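Local coordinates for protein 2-dehydropantoate 2-reductase, putative (Enterococcus faecalis, PDB 2EW2) that probably catalyses the NADPH-dependent reduction of 2-dehydropantoate (ketopantoate) to pantoate, a step of pantothenate biosynthesis, at residues B[61-64]-B[65-69]. Residues are numbered along the deposited sequence; the frame is centred on the assembly and turned at random.
Sequences PIFS and PEEID
E67 reaches back along the chain to bond the backbone of S64, where strand 62-63 gives way to the short 3-10 segment 65-67. The S64 N to E67 OE2 distance is 3.1 Å. The bond is nearly straight, at 164°, and the N-H meets the anti side of the carboxylate, slightly out of its plane. In E67, chi1 of -83° sets CG beside the backbone N, and the extended chain beyond it carries OE2 to S64 N. On the way E67 CG passes 3.5 Å from S64 OG. The same OE2 makes a salt bridge with R43 of helix 36-45, which would favour the charged carboxylate. It also lies near the plane of the F63 ring, at the ring edge.

In return, E67 N bonds S64 O at 3.2 Å, closing a beta turn over 64-67. S64 OG sits between its backbone N and carbonyl carbon (chi1 72°). There S64 OG lies 3.3 Å from CD of the bent E66 side chain, but it and the E66 carboxylate are not hydrogen-bonded to each other. I68 CD1 closes on F63 CB at 3.5 Å, the two side chains crossing at about a right angle. P65 packs on I32 and on M90 and A93 of helix 84-94.

The S-x-x-E bond matches the glutamate half of a capping box. The turn bond to S64 O replaces the other half, so the box is incomplete. The turn follows strand 62-63, at one edge of the main sheet of the Rossmann-type domain.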
ATOM      1  N   PRO B  61     -46.923  -9.567   7.866  1.00 25.48           N
ATOM      2  CA  PRO B  61     -46.766  -8.134   8.051  1.00 25.24           C
ATOM      3  C   PRO B  61     -45.417  -7.680   7.509  1.00 24.78           C
ATOM      4  O   PRO B  61     -44.435  -8.414   7.585  1.00 25.49           O
ATOM      5  CB  PRO B  61     -46.861  -7.939   9.571  1.00 24.44           C
ATOM      6  CG  PRO B  61     -46.718  -9.261  10.173  1.00 24.63           C
ATOM      7  CD  PRO B  61     -46.994 -10.308   9.142  1.00 25.29           C
ATOM      8  N   ILE B  62     -45.391  -6.496   6.916  1.00 24.97           N
ATOM      9  CA  ILE B  62     -44.157  -5.949   6.345  1.00 24.44           C
ATOM     10  C   ILE B  62     -44.118  -4.447   6.565  1.00 25.37           C
ATOM     11  O   ILE B  62     -45.135  -3.753   6.439  1.00 25.44           O
ATOM     12  CB  ILE B  62     -43.969  -6.347   4.839  1.00 24.49           C
ATOM     13  CG1 ILE B  62     -42.608  -5.877   4.307  1.00 23.90           C
ATOM     14  CG2 ILE B  62     -45.124  -5.828   3.967  1.00 23.07           C
ATOM     15  CD1 ILE B  62     -42.162  -6.563   2.992  1.00 23.78           C
ATOM     16  N   PHE B  63     -42.947  -3.950   6.937  1.00 25.67           N
ATOM     17  CA  PHE B  63     -42.777  -2.538   7.221  1.00 26.37           C
ATOM     18  C   PHE B  63     -41.496  -2.043   6.574  1.00 26.86           C
ATOM     19  O   PHE B  63     -40.573  -2.816   6.379  1.00 26.60           O
ATOM     20  CB  PHE B  63     -42.690  -2.332   8.744  1.00 27.16           C
ATOM     21  CG  PHE B  63     -43.899  -2.845   9.505  1.00 26.55           C
ATOM     22  CD1 PHE B  63     -43.873  -4.081  10.107  1.00 26.41           C
ATOM     23  CD2 PHE B  63     -45.054  -2.069   9.609  1.00 27.77           C
ATOM     24  CE1 PHE B  63     -44.976  -4.565  10.832  1.00 26.96           C
ATOM     25  CE2 PHE B  63     -46.175  -2.540  10.314  1.00 27.82           C
ATOM     26  CZ  PHE B  63     -46.134  -3.796  10.925  1.00 27.83           C
ATOM     27  N   SER B  64     -41.445  -0.764   6.223  1.00 27.82           N
ATOM     28  CA  SER B  64     -40.178  -0.144   5.860  1.00 28.65           C
ATOM     29  C   SER B  64     -39.476   0.237   7.160  1.00 28.78           C
ATOM     30  O   SER B  64     -40.137   0.398   8.193  1.00 28.48           O
ATOM     31  CB  SER B  64     -40.388   1.083   4.965  1.00 28.87           C
ATOM     32  OG  SER B  64     -40.920   2.173   5.701  1.00 31.76           O
ATOM     33  N   PRO B  65     -38.133   0.353   7.138  1.00 29.17           N
ATOM     34  CA  PRO B  65     -37.431   0.729   8.366  1.00 29.58           C
ATOM     35  C   PRO B  65     -37.928   2.055   8.982  1.00 30.39           C
ATOM     36  O   PRO B  65     -38.056   2.156  10.201  1.00 30.10           O
ATOM     37  CB  PRO B  65     -35.970   0.845   7.909  1.00 29.43           C
ATOM     38  CG  PRO B  65     -35.888  -0.047   6.716  1.00 29.64           C
ATOM     39  CD  PRO B  65     -37.195   0.134   6.019  1.00 29.20           C
ATOM     40  N   GLU B  66     -38.248   3.036   8.148  1.00 31.18           N
ATOM     41  CA  GLU B  66     -38.638   4.354   8.655  1.00 32.91           C
ATOM     42  C   GLU B  66     -39.997   4.371   9.368  1.00 32.27           C
ATOM     43  O   GLU B  66     -40.265   5.277  10.152  1.00 32.58           O
ATOM     44  CB  GLU B  66     -38.566   5.432   7.553  1.00 33.38           C
ATOM     45  CG  GLU B  66     -39.388   5.147   6.297  1.00 37.91           C
ATOM     46  CD  GLU B  66     -38.581   4.501   5.164  1.00 44.17           C
ATOM     47  OE1 GLU B  66     -38.886   4.816   3.984  1.00 46.50           O
ATOM     48  OE2 GLU B  66     -37.649   3.692   5.431  1.00 45.31           O
ATOM     49  N   GLU B  67     -40.831   3.364   9.094  1.00 31.62           N
ATOM     50  CA  GLU B  67     -42.155   3.207   9.708  1.00 30.87           C
ATOM     51  C   GLU B  67     -42.121   2.631  11.121  1.00 29.84           C
ATOM     52  O   GLU B  67     -43.093   2.746  11.869  1.00 29.41           O
ATOM     53  CB  GLU B  67     -42.998   2.250   8.874  1.00 31.01           C
ATOM     54  CG  GLU B  67     -43.681   2.881   7.704  1.00 34.07           C
ATOM     55  CD  GLU B  67     -44.531   1.880   6.936  1.00 36.45           C
ATOM     56  OE1 GLU B  67     -45.663   2.260   6.543  1.00 40.21           O
ATOM     57  OE2 GLU B  67     -44.072   0.732   6.721  1.00 34.00           O
ATOM     58  N   ILE B  68     -41.022   1.976  11.472  1.00 28.61           N
ATOM     59  CA  ILE B  68     -40.937   1.238  12.729  1.00 27.74           C
ATOM     60  C   ILE B  68     -40.925   2.184  13.931  1.00 27.69           C
ATOM     61  O   ILE B  68     -40.169   3.148  13.968  1.00 28.25           O
ATOM     62  CB  ILE B  68     -39.695   0.293  12.749  1.00 27.65           C
ATOM     63  CG1 ILE B  68     -39.750  -0.712  11.585  1.00 26.30           C
ATOM     64  CG2 ILE B  68     -39.545  -0.417  14.102  1.00 26.25           C
ATOM     65  CD1 ILE B  68     -40.882  -1.752  11.692  1.00 27.89           C
ATOM     66  N   ASP B  69     -41.768   1.906  14.912  1.00 27.63           N
ATOM     67  CA  ASP B  69     -41.758   2.665  16.149  1.00 27.63           C
ATOM     68  C   ASP B  69     -42.137   1.785  17.326  1.00 27.09           C
ATOM     69  O   ASP B  69     -42.282   0.560  17.176  1.00 26.72           O
ATOM     70  CB  ASP B  69     -42.665   3.912  16.058  1.00 28.42           C
ATOM     71  CG  ASP B  69     -44.124   3.574  15.769  1.00 29.10           C
ATOM     72  OD1 ASP B  69     -44.623   2.495  16.166  1.00 28.09           O
ATOM     73  OD2 ASP B  69     -44.785   4.426  15.147  1.00 32.84           O
TER